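Lin2111 protein (Listeria innocua, PDB 3EDP) is of unknown function but probably acts as a DNA-binding transcription regulator, joining a GntR-type helix-turn-helix domain to a UTRA domain. Local coordinates at residues P34-L39 against T49-V54; L62-N67 against N122-S127; V73-T78 against F104-A109; G148-L153 against V167-Y172. All blocks are in the same frame, centred on the assembly; numbering follows the deposited sequence.

Contact 1 (P34-L39 against T49-V54)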
# COMPACT_ATOMS: atom_id res chain seq x y z
N PRO A 34 -28.68 -23.25 3.40
CA PRO A 34 -29.97 -23.33 2.70
C PRO A 34 -30.74 -22.03 2.89
O PRO A 34 -30.69 -21.46 3.98
CB PRO A 34 -30.69 -24.47 3.43
CG PRO A 34 -29.59 -25.32 3.98
CD PRO A 34 -28.52 -24.34 4.38
N ASN A 35 -31.43 -21.56 1.86
CA ASN A 35 -32.21 -20.34 2.03
C ASN A 35 -33.49 -20.64 2.82
O ASN A 35 -33.73 -21.79 3.23
CB ASN A 35 -32.50 -19.68 0.69
CG ASN A 35 -33.63 -20.35 -0.06
OD1 ASN A 35 -33.78 -21.57 -0.04
ND2 ASN A 35 -34.43 -19.54 -0.76
N GLU A 36 -34.31 -19.62 3.05
CA GLU A 36 -35.49 -19.81 3.89
C GLU A 36 -36.49 -20.79 3.27
O GLU A 36 -37.16 -21.53 4.00
CB GLU A 36 -36.14 -18.47 4.26
CG GLU A 36 -35.22 -17.59 5.10
CD GLU A 36 -35.86 -16.28 5.53
OE1 GLU A 36 -37.04 -16.27 5.94
OE2 GLU A 36 -35.16 -15.24 5.46
N THR A 37 -36.59 -20.81 1.95
CA THR A 37 -37.50 -21.74 1.28
C THR A 37 -37.04 -23.20 1.49
O THR A 37 -37.84 -24.08 1.80
CB THR A 37 -37.65 -21.44 -0.23
OG1 THR A 37 -38.20 -20.13 -0.40
CG2 THR A 37 -38.57 -22.47 -0.91
N ALA A 38 -35.74 -23.43 1.33
CA ALA A 38 -35.19 -24.77 1.54
C ALA A 38 -35.40 -25.20 2.99
O ALA A 38 -35.67 -26.37 3.26
CB ALA A 38 -33.70 -24.83 1.17
N LEU A 39 -35.30 -24.24 3.90
CA LEU A 39 -35.54 -24.49 5.32
C LEU A 39 -36.98 -24.93 5.57
O LEU A 39 -37.22 -25.81 6.40
CB LEU A 39 -35.20 -23.26 6.17
CG LEU A 39 -33.70 -22.95 6.35
CD1 LEU A 39 -33.46 -21.61 7.08
CD2 LEU A 39 -32.99 -24.07 7.08
N THR A 49 -43.14 -19.63 10.19
CA THR A 49 -42.34 -20.32 11.19
C THR A 49 -40.84 -20.16 10.91
O THR A 49 -40.06 -19.82 11.81
CB THR A 49 -42.73 -21.80 11.26
OG1 THR A 49 -44.07 -21.90 11.75
CG2 THR A 49 -41.78 -22.57 12.17
N ILE A 50 -40.44 -20.38 9.67
CA ILE A 50 -39.04 -20.26 9.30
C ILE A 50 -38.56 -18.82 9.46
O ILE A 50 -37.46 -18.56 9.97
CB ILE A 50 -38.79 -20.74 7.86
CG1 ILE A 50 -39.01 -22.25 7.75
CG2 ILE A 50 -37.39 -20.35 7.39
CD1 ILE A 50 -38.23 -23.08 8.74
N ARG A 51 -39.40 -17.87 9.06
CA ARG A 51 -39.01 -16.45 9.15
C ARG A 51 -38.77 -16.06 10.61
O ARG A 51 -37.86 -15.28 10.92
CB ARG A 51 -40.05 -15.54 8.50
CG ARG A 51 -39.75 -14.04 8.69
CD ARG A 51 -40.81 -13.15 8.04
NE ARG A 51 -42.14 -13.35 8.60
CZ ARG A 51 -43.15 -13.91 7.94
NH1 ARG A 51 -44.34 -14.06 8.53
NH2 ARG A 51 -42.99 -14.32 6.69
N ARG A 52 -39.58 -16.61 11.50
CA ARG A 52 -39.43 -16.35 12.93
C ARG A 52 -38.18 -17.02 13.51
O ARG A 52 -37.51 -16.44 14.37
CB ARG A 52 -40.67 -16.81 13.69
CG ARG A 52 -41.90 -15.93 13.45
CD ARG A 52 -43.16 -16.65 13.91
NE ARG A 52 -44.30 -15.75 14.00
CZ ARG A 52 -45.55 -16.15 14.21
NH1 ARG A 52 -45.82 -17.46 14.35
NH2 ARG A 52 -46.53 -15.25 14.29
N ALA A 53 -37.89 -18.23 13.07
CA ALA A 53 -36.69 -18.93 13.51
C ALA A 53 -35.45 -18.12 13.10
O ALA A 53 -34.55 -17.90 13.91
CB ALA A 53 -36.63 -20.33 12.90
N VAL A 54 -35.42 -17.70 11.84
CA VAL A 54 -34.30 -16.93 11.31
C VAL A 54 -34.17 -15.58 12.03
O VAL A 54 -33.07 -15.20 12.42
CB VAL A 54 -34.39 -16.75 9.77
CG1 VAL A 54 -33.26 -15.84 9.25
CG2 VAL A 54 -34.33 -18.10 9.06
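I50 turns CG1 beside its own backbone N (chi1 -68°), which leaves CG2 anti to that N and facing the start of helix 36-42; E36 likewise sets CG beside its N (chi1 -63°) and then runs extended to CD. CG2 of I50 thereby comes to rest in the first turn of helix 36-42, 3.6 Å from E36 O and 3.8 Å from L39 CB. The other branch reaches further along the helix, with I50 CD1 3.7 Å from L39 O. One turn later on helix 47-59, V54 offers CG2 to both partners, at 4.1 Å from E36 CG and 4.1 Å from L39 CD1. Helices 36-42 and 47-59 form the helix-turn-helix of the GntR fold, in which the second helix is probably the one presented to DNA. Toward R51, E36 OE1 lies 3.8 Å from R51 CA, while OE2 is taken by a salt bridge to R65 of strand 63-66; the R51 guanidinium leads away. L71 of strand 70-73 touches E36, L39 and V54. N35 is the N-cap of the first helix: its OD1 accepts from A38 N at 3.0 Å, the donor standing above the carbonyl plane.

Contact 2 (L62-N67 against N122-S127); sequences LVVRKN and NELVYS
L124 N donates to a water at 2.7 Å, and the same water takes a weak bond from K66 NZ across the contact. The ammonium also approaches E123: NZ lies 3.2 Å from CG of E123, and its salt bridge to OE1 of E123 is long at 3.9 Å. K66 is poorly ordered, so this polar corner should be read as loose. E123 OE2 is held by the backbone N of K120, a partner in its own neighbourhood. Beside the lysine head the contact is apolar. L124 points from its strand toward segment 62-67, its CD1 4.0 Å from K66 CB; its other branch, CD2, is 3.9 Å from R65 O and 4.2 Å from V64 CG2. Strand 63-66 is one half of the wing of the GntR winged helix, hairpinned with 70-73, and strand 124-134 belongs to the UTRA sheet. Their axes run 148° apart at 9.4 Å, too far for backbone pairing, so side chains fill the gap. V64 takes part through CG2, anti to its backbone N (chi1 of CG1 53°). I106 and Y72 touch both V64 and L124, extending the apolar patch from wing to sheet. The R65 side chain leads away from L124, and its guanidinium forms a salt bridge with D55 of helix 47-59, besides E36.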
# COMPACT_ATOMS: atom_id res chain seq x y z
N LEU A 62 -26.14 -14.89 14.82
CA LEU A 62 -25.61 -16.14 14.30
C LEU A 62 -25.72 -16.25 12.78
O LEU A 62 -24.96 -16.98 12.15
CB LEU A 62 -26.32 -17.32 14.95
CG LEU A 62 -26.17 -17.32 16.47
CD1 LEU A 62 -27.12 -18.31 17.13
CD2 LEU A 62 -24.73 -17.61 16.85
N VAL A 63 -26.66 -15.52 12.19
CA VAL A 63 -26.84 -15.52 10.75
C VAL A 63 -27.23 -14.13 10.29
O VAL A 63 -27.64 -13.28 11.09
CB VAL A 63 -27.95 -16.52 10.27
CG1 VAL A 63 -27.91 -17.80 11.06
CG2 VAL A 63 -29.31 -15.88 10.37
N VAL A 64 -27.14 -13.89 9.00
CA VAL A 64 -27.54 -12.62 8.44
C VAL A 64 -28.25 -12.88 7.11
O VAL A 64 -27.90 -13.81 6.39
CB VAL A 64 -26.32 -11.68 8.24
CG1 VAL A 64 -25.24 -12.38 7.43
CG2 VAL A 64 -26.74 -10.37 7.59
N ARG A 65 -29.26 -12.07 6.81
CA ARG A 65 -29.98 -12.21 5.56
C ARG A 65 -29.30 -11.39 4.46
O ARG A 65 -28.79 -10.31 4.72
CB ARG A 65 -31.42 -11.73 5.70
CG ARG A 65 -32.31 -12.59 6.59
CD ARG A 65 -33.75 -12.10 6.50
NE ARG A 65 -34.72 -13.07 7.01
CZ ARG A 65 -35.26 -13.02 8.22
NH1 ARG A 65 -34.94 -12.05 9.06
NH2 ARG A 65 -36.14 -13.95 8.58
N LYS A 66 -29.31 -11.92 3.24
CA LYS A 66 -29.02 -11.08 2.09
C LYS A 66 -30.36 -10.72 1.46
O LYS A 66 -31.02 -11.58 0.89
CB LYS A 66 -28.12 -11.78 1.08
CG LYS A 66 -27.40 -10.81 0.13
CD LYS A 66 -28.34 -9.71 -0.35
CE LYS A 66 -27.59 -8.48 -0.85
NZ LYS A 66 -27.11 -8.66 -2.25
N ASN A 67 -30.74 -9.45 1.57
CA ASN A 67 -31.99 -8.96 1.01
C ASN A 67 -32.55 -9.86 -0.08
O ASN A 67 -32.17 -9.74 -1.25
CB ASN A 67 -31.80 -7.54 0.48
CG ASN A 67 -33.12 -6.82 0.26
OD1 ASN A 67 -34.18 -7.43 0.27
ND2 ASN A 67 -33.05 -5.51 0.06
N ASN A 122 -27.64 -2.38 0.65
CA ASN A 122 -28.13 -3.54 1.38
C ASN A 122 -27.31 -4.80 1.13
O ASN A 122 -27.55 -5.85 1.72
CB ASN A 122 -29.59 -3.81 1.02
CG ASN A 122 -29.80 -3.97 -0.48
OD1 ASN A 122 -29.53 -3.05 -1.25
ND2 ASN A 122 -30.30 -5.13 -0.89
N GLU A 123 -26.33 -4.70 0.23
CA GLU A 123 -25.44 -5.82 -0.03
C GLU A 123 -24.42 -5.94 1.10
O GLU A 123 -24.16 -4.98 1.82
CB GLU A 123 -24.77 -5.67 -1.39
CG GLU A 123 -25.76 -5.79 -2.55
CD GLU A 123 -25.13 -5.53 -3.90
OE1 GLU A 123 -25.45 -6.28 -4.85
OE2 GLU A 123 -24.32 -4.58 -4.02
N LEU A 124 -23.85 -7.13 1.26
CA LEU A 124 -23.07 -7.43 2.46
C LEU A 124 -21.57 -7.22 2.30
O LEU A 124 -21.02 -7.38 1.21
CB LEU A 124 -23.36 -8.86 2.91
CG LEU A 124 -24.84 -9.18 3.09
CD1 LEU A 124 -25.02 -10.67 3.39
CD2 LEU A 124 -25.45 -8.32 4.20
N VAL A 125 -20.92 -6.88 3.41
CA VAL A 125 -19.48 -6.77 3.48
C VAL A 125 -18.99 -7.42 4.76
O VAL A 125 -19.71 -7.47 5.76
CB VAL A 125 -18.99 -5.28 3.46
CG1 VAL A 125 -19.49 -4.56 2.22
CG2 VAL A 125 -19.44 -4.54 4.72
N TYR A 126 -17.76 -7.94 4.73
CA TYR A 126 -17.10 -8.38 5.95
C TYR A 126 -16.48 -7.17 6.62
O TYR A 126 -15.93 -6.28 5.96
CB TYR A 126 -15.98 -9.37 5.64
CG TYR A 126 -16.45 -10.70 5.13
CD1 TYR A 126 -17.02 -11.63 5.99
CD2 TYR A 126 -16.30 -11.04 3.79
CE1 TYR A 126 -17.44 -12.86 5.53
CE2 TYR A 126 -16.71 -12.27 3.32
CZ TYR A 126 -17.29 -13.18 4.20
OH TYR A 126 -17.70 -14.40 3.75
N SER A 127 -16.56 -7.14 7.94
CA SER A 127 -15.93 -6.10 8.72
C SER A 127 -14.98 -6.77 9.69
O SER A 127 -15.39 -7.61 10.49
CB SER A 127 -16.97 -5.28 9.47
OG SER A 127 -16.35 -4.26 10.22
O HOH W 1 -24.24 -8.94 -0.73

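Contact 3 (V73-T78 against F104-A109)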
# COMPACT_ATOMS: atom_id res chain seq x y z
N VAL A 73 -24.06 -17.56 7.31
CA VAL A 73 -23.69 -17.80 8.70
C VAL A 73 -22.62 -16.78 9.09
O VAL A 73 -21.71 -16.49 8.31
CB VAL A 73 -23.14 -19.23 8.90
CG1 VAL A 73 -22.87 -19.49 10.37
CG2 VAL A 73 -24.12 -20.24 8.35
N GLN A 74 -22.75 -16.21 10.28
CA GLN A 74 -21.77 -15.26 10.77
C GLN A 74 -20.49 -16.01 11.16
O GLN A 74 -20.56 -17.05 11.81
CB GLN A 74 -22.33 -14.48 11.97
CG GLN A 74 -23.38 -13.44 11.60
CD GLN A 74 -22.77 -12.14 11.10
OE1 GLN A 74 -21.57 -12.08 10.82
NE2 GLN A 74 -23.59 -11.09 10.99
N PRO A 75 -19.33 -15.48 10.76
CA PRO A 75 -18.06 -16.12 11.15
C PRO A 75 -17.91 -16.16 12.67
O PRO A 75 -18.46 -15.32 13.38
CB PRO A 75 -16.99 -15.21 10.52
CG PRO A 75 -17.68 -13.93 10.19
CD PRO A 75 -19.13 -14.25 9.97
N LYS A 76 -17.18 -17.15 13.16
CA LYS A 76 -16.96 -17.31 14.59
C LYS A 76 -15.49 -17.21 14.94
O LYS A 76 -14.65 -17.88 14.34
CB LYS A 76 -17.51 -18.67 15.05
CG LYS A 76 -18.96 -18.64 15.50
CD LYS A 76 -19.06 -18.48 17.02
CE LYS A 76 -18.64 -19.77 17.73
NZ LYS A 76 -18.50 -19.57 19.20
N LEU A 77 -15.17 -16.36 15.92
CA LEU A 77 -13.79 -16.24 16.37
C LEU A 77 -13.48 -17.28 17.43
O LEU A 77 -13.21 -16.96 18.59
CB LEU A 77 -13.51 -14.83 16.90
CG LEU A 77 -13.49 -13.69 15.87
CD1 LEU A 77 -13.43 -12.34 16.58
CD2 LEU A 77 -12.33 -13.83 14.88
N THR A 78 -13.53 -18.55 17.03
CA THR A 78 -13.17 -19.63 17.93
C THR A 78 -11.67 -19.63 18.11
O THR A 78 -10.96 -18.89 17.43
CB THR A 78 -13.59 -21.00 17.37
OG1 THR A 78 -12.91 -21.23 16.13
CG2 THR A 78 -15.10 -21.06 17.16
N PHE A 104 -15.07 -9.63 13.91
CA PHE A 104 -15.16 -10.17 12.56
C PHE A 104 -16.61 -10.54 12.30
O PHE A 104 -17.14 -11.48 12.89
CB PHE A 104 -14.23 -11.39 12.42
CG PHE A 104 -14.24 -12.02 11.04
CD1 PHE A 104 -14.53 -11.27 9.91
CD2 PHE A 104 -13.93 -13.37 10.89
CE1 PHE A 104 -14.52 -11.86 8.65
CE2 PHE A 104 -13.93 -13.96 9.63
CZ PHE A 104 -14.22 -13.20 8.51
N TYR A 105 -17.28 -9.78 11.44
CA TYR A 105 -18.68 -10.08 11.16
C TYR A 105 -19.14 -9.56 9.80
O TYR A 105 -18.42 -8.80 9.13
CB TYR A 105 -19.59 -9.54 12.27
CG TYR A 105 -19.62 -8.03 12.34
CD1 TYR A 105 -20.70 -7.31 11.86
CD2 TYR A 105 -18.55 -7.32 12.87
CE1 TYR A 105 -20.73 -5.93 11.92
CE2 TYR A 105 -18.56 -5.94 12.94
CZ TYR A 105 -19.65 -5.25 12.46
OH TYR A 105 -19.68 -3.88 12.52
N ILE A 106 -20.32 -9.99 9.40
CA ILE A 106 -20.95 -9.55 8.17
C ILE A 106 -22.05 -8.55 8.50
O ILE A 106 -22.77 -8.71 9.48
CB ILE A 106 -21.58 -10.74 7.43
CG1 ILE A 106 -20.54 -11.84 7.21
CG2 ILE A 106 -22.24 -10.28 6.14
CD1 ILE A 106 -21.13 -13.12 6.66
N ARG A 107 -22.17 -7.52 7.67
CA ARG A 107 -23.14 -6.46 7.87
C ARG A 107 -23.49 -5.87 6.51
O ARG A 107 -22.78 -6.09 5.53
CB ARG A 107 -22.50 -5.36 8.72
CG ARG A 107 -21.14 -4.92 8.15
CD ARG A 107 -20.66 -3.57 8.70
NE ARG A 107 -21.26 -2.45 7.97
CZ ARG A 107 -21.09 -1.18 8.30
NH1 ARG A 107 -20.34 -0.86 9.35
NH2 ARG A 107 -21.66 -0.22 7.59
N LYS A 108 -24.57 -5.10 6.45
CA LYS A 108 -24.89 -4.37 5.23
C LYS A 108 -23.85 -3.30 4.98
O LYS A 108 -23.22 -2.80 5.92
CB LYS A 108 -26.29 -3.75 5.32
CG LYS A 108 -27.41 -4.69 4.91
CD LYS A 108 -28.76 -4.25 5.45
CE LYS A 108 -28.86 -4.50 6.95
NZ LYS A 108 -30.27 -4.53 7.42
N ALA A 109 -23.64 -2.96 3.72
CA ALA A 109 -22.66 -1.96 3.35
C ALA A 109 -23.06 -0.60 3.91
O ALA A 109 -22.21 0.13 4.43
CB ALA A 109 -22.51 -1.89 1.83
O HOH W 2 -19.53 -12.80 13.44
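Q74 docks its amide on the backbone of I106 by two hydrogen bonds, fixing the linker that follows the wing to strand 99-108, an outermost strand of the UTRA antiparallel sheet. I106 N donates to Q74 OE1 at 2.8 Å, in the carbonyl plane and on a lone pair, and Q74 NE2 returns a bond to I106 O at 2.9 Å. The side-chain amide thus meets the I106 N-H and C=O together, and its rotation is set by both. The chain bends at CG (chi2 -81°), which carries CD back toward the strand. A water lies between the two backbones, 2.7 Å from P75 O and 2.8 Å from F104 O. Next along the linker, P75 lies over one face of F104 in a CH-pi contact, its CG 3.7 Å from the ring centroid and 8° off the normal; P75 CD meets I106 CG1 at 3.9 Å. L77 CD2 comes in near the plane of the F104 ring, 4.0 Å from F104 CB. Outside this shell, F158 and M85 also touch F104, while T29 bonds through OG1 to V73 O, and its side chain touches P75. T78 then caps helix 79-86, its OG1 accepting from N81 N.

Contact 4 (G148-L153 against V167-Y172)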
# COMPACT_ATOMS: atom_id res chain seq x y z
N GLY A 148 -19.43 -10.27 -2.07
CA GLY A 148 -19.45 -10.62 -3.48
C GLY A 148 -18.10 -10.60 -4.17
O GLY A 148 -17.96 -11.09 -5.28
N LEU A 149 -17.10 -10.03 -3.50
CA LEU A 149 -15.76 -9.94 -4.06
C LEU A 149 -14.84 -10.97 -3.41
O LEU A 149 -13.77 -11.29 -3.94
CB LEU A 149 -15.20 -8.52 -3.85
CG LEU A 149 -15.41 -7.47 -4.94
CD1 LEU A 149 -16.62 -7.75 -5.80
CD2 LEU A 149 -15.48 -6.07 -4.34
N TYR A 150 -15.24 -11.47 -2.24
CA TYR A 150 -14.50 -12.54 -1.56
C TYR A 150 -15.43 -13.73 -1.23
O TYR A 150 -15.42 -14.24 -0.10
CB TYR A 150 -13.81 -11.99 -0.30
CG TYR A 150 -12.83 -10.88 -0.61
CD1 TYR A 150 -11.46 -11.12 -0.64
CD2 TYR A 150 -13.27 -9.60 -0.92
CE1 TYR A 150 -10.56 -10.11 -0.95
CE2 TYR A 150 -12.38 -8.59 -1.24
CZ TYR A 150 -11.03 -8.85 -1.24
OH TYR A 150 -10.13 -7.85 -1.56
N PRO A 151 -16.22 -14.18 -2.22
CA PRO A 151 -17.29 -15.16 -2.04
C PRO A 151 -16.84 -16.51 -1.48
O PRO A 151 -17.59 -17.14 -0.75
CB PRO A 151 -17.82 -15.36 -3.47
CG PRO A 151 -16.65 -15.02 -4.33
CD PRO A 151 -16.08 -13.82 -3.64
N ASP A 152 -15.63 -16.95 -1.83
CA ASP A 152 -15.22 -18.32 -1.54
C ASP A 152 -14.41 -18.48 -0.25
O ASP A 152 -14.07 -19.60 0.14
CB ASP A 152 -14.45 -18.90 -2.73
CG ASP A 152 -15.30 -18.96 -3.99
OD1 ASP A 152 -16.48 -19.38 -3.90
OD2 ASP A 152 -14.79 -18.58 -5.07
N LEU A 153 -14.10 -17.38 0.41
CA LEU A 153 -13.30 -17.43 1.63
C LEU A 153 -14.11 -17.95 2.82
O LEU A 153 -15.19 -17.45 3.11
CB LEU A 153 -12.75 -16.04 1.96
CG LEU A 153 -11.49 -15.58 1.22
CD1 LEU A 153 -11.75 -15.47 -0.27
CD2 LEU A 153 -11.02 -14.24 1.78
N VAL A 167 -6.04 -9.05 0.66
CA VAL A 167 -6.82 -8.27 -0.30
C VAL A 167 -6.74 -8.87 -1.70
O VAL A 167 -7.67 -8.77 -2.50
CB VAL A 167 -6.37 -6.80 -0.34
CG1 VAL A 167 -7.02 -6.09 -1.50
CG2 VAL A 167 -6.70 -6.10 0.97
N ASN A 168 -5.63 -9.53 -1.97
CA ASN A 168 -5.39 -10.14 -3.27
C ASN A 168 -6.04 -11.52 -3.40
O ASN A 168 -5.99 -12.14 -4.46
CB ASN A 168 -3.88 -10.27 -3.48
CG ASN A 168 -3.51 -10.40 -4.92
OD1 ASN A 168 -2.69 -11.23 -5.29
ND2 ASN A 168 -4.12 -9.57 -5.75
N SER A 169 -6.65 -12.00 -2.32
CA SER A 169 -7.05 -13.40 -2.25
C SER A 169 -8.50 -13.69 -2.69
O SER A 169 -8.94 -14.83 -2.66
CB SER A 169 -6.83 -13.93 -0.82
OG SER A 169 -7.92 -13.58 0.01
N GLY A 170 -9.23 -12.66 -3.09
CA GLY A 170 -10.61 -12.85 -3.51
C GLY A 170 -10.77 -13.02 -5.01
O GLY A 170 -9.87 -13.52 -5.69
N LYS A 171 -11.92 -12.60 -5.53
CA LYS A 171 -12.26 -12.74 -6.94
C LYS A 171 -11.28 -12.01 -7.88
O LYS A 171 -10.91 -12.54 -8.92
CB LYS A 171 -13.68 -12.21 -7.16
CG LYS A 171 -14.31 -12.54 -8.49
CD LYS A 171 -15.79 -12.15 -8.48
CE LYS A 171 -16.41 -12.25 -9.86
NZ LYS A 171 -17.80 -11.71 -9.86
N TYR A 172 -10.88 -10.80 -7.50
CA TYR A 172 -10.06 -9.95 -8.37
C TYR A 172 -8.65 -9.77 -7.84
O TYR A 172 -8.39 -9.94 -6.65
CB TYR A 172 -10.72 -8.59 -8.55
CG TYR A 172 -12.05 -8.64 -9.24
CD1 TYR A 172 -12.14 -8.66 -10.62
CD2 TYR A 172 -13.23 -8.67 -8.50
CE1 TYR A 172 -13.37 -8.72 -11.26
CE2 TYR A 172 -14.47 -8.72 -9.13
CZ TYR A 172 -14.53 -8.74 -10.51
OH TYR A 172 -15.76 -8.80 -11.13
O HOH W 3 -11.61 -9.51 -5.17
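Y150, L149 and K171 carry this meeting of two UTRA-domain loops, one following strand 137-146 and the other leading from helix 163-167 into strand 176-185. Y150 opens a type I beta turn that ends at L153, and its ring lies along the second loop. The hydroxyl donates to V167 O, in the last residue of helix 163-167, at 2.8 Å; it arrives in the carbonyl plane, on a lone pair, with a C=O...O angle of 118°. Chi1 (-60°) sets CG beside the backbone N; on the ring, CD1 lies 3.5 Å from G170 CA, and the lack of a side chain at G170 lets the two backbones close in here. Y150 and V167 both pack on I217 of strand 215-225, so the bonded pair sits against the sheet. L149 works mainly through its carbonyl. K171 N donates to L149 O at 2.8 Å, nearly straight at 175° and close to the C=O axis, and a water gives the same oxygen a second bond at 3.1 Å. That water accepts from Y172 N at 2.8 Å, tying the next residue to the same carbonyl. K171 CB also lies 3.4 Å from L149 O, and the extended lysine chain then leads off past G148 O. On the other flank L149 CD1 meets the edge of the Y172 ring, 4.1 Å from CE2. Beyond the Y150 ring, L153 CD2 rests 3.6 Å from S169 OG, which is itself bonded to L166 O.

Overall arrangement
The contacts run along the chain from the GntR-type (probably DNA-binding) domain into the UTRA domain. Contact 1 lies in the helix-turn-helix, and its centre is 16 Å from that of contact 2; they touch through R65 and through V54 on V63. Contact 3 is nested inside the loop closed by contact 2, their centres 8 Å apart, and both end on neighbouring strands 99-108 and 124-134 of the six-stranded sheet. Together they join wing and linker to that sheet, and so probably fix how the two domains are set against each other. Contact 4 comes last, about 15 Å from contacts 2 and 3 between centres, wholly within the UTRA domain; Y126 packs against its first loop.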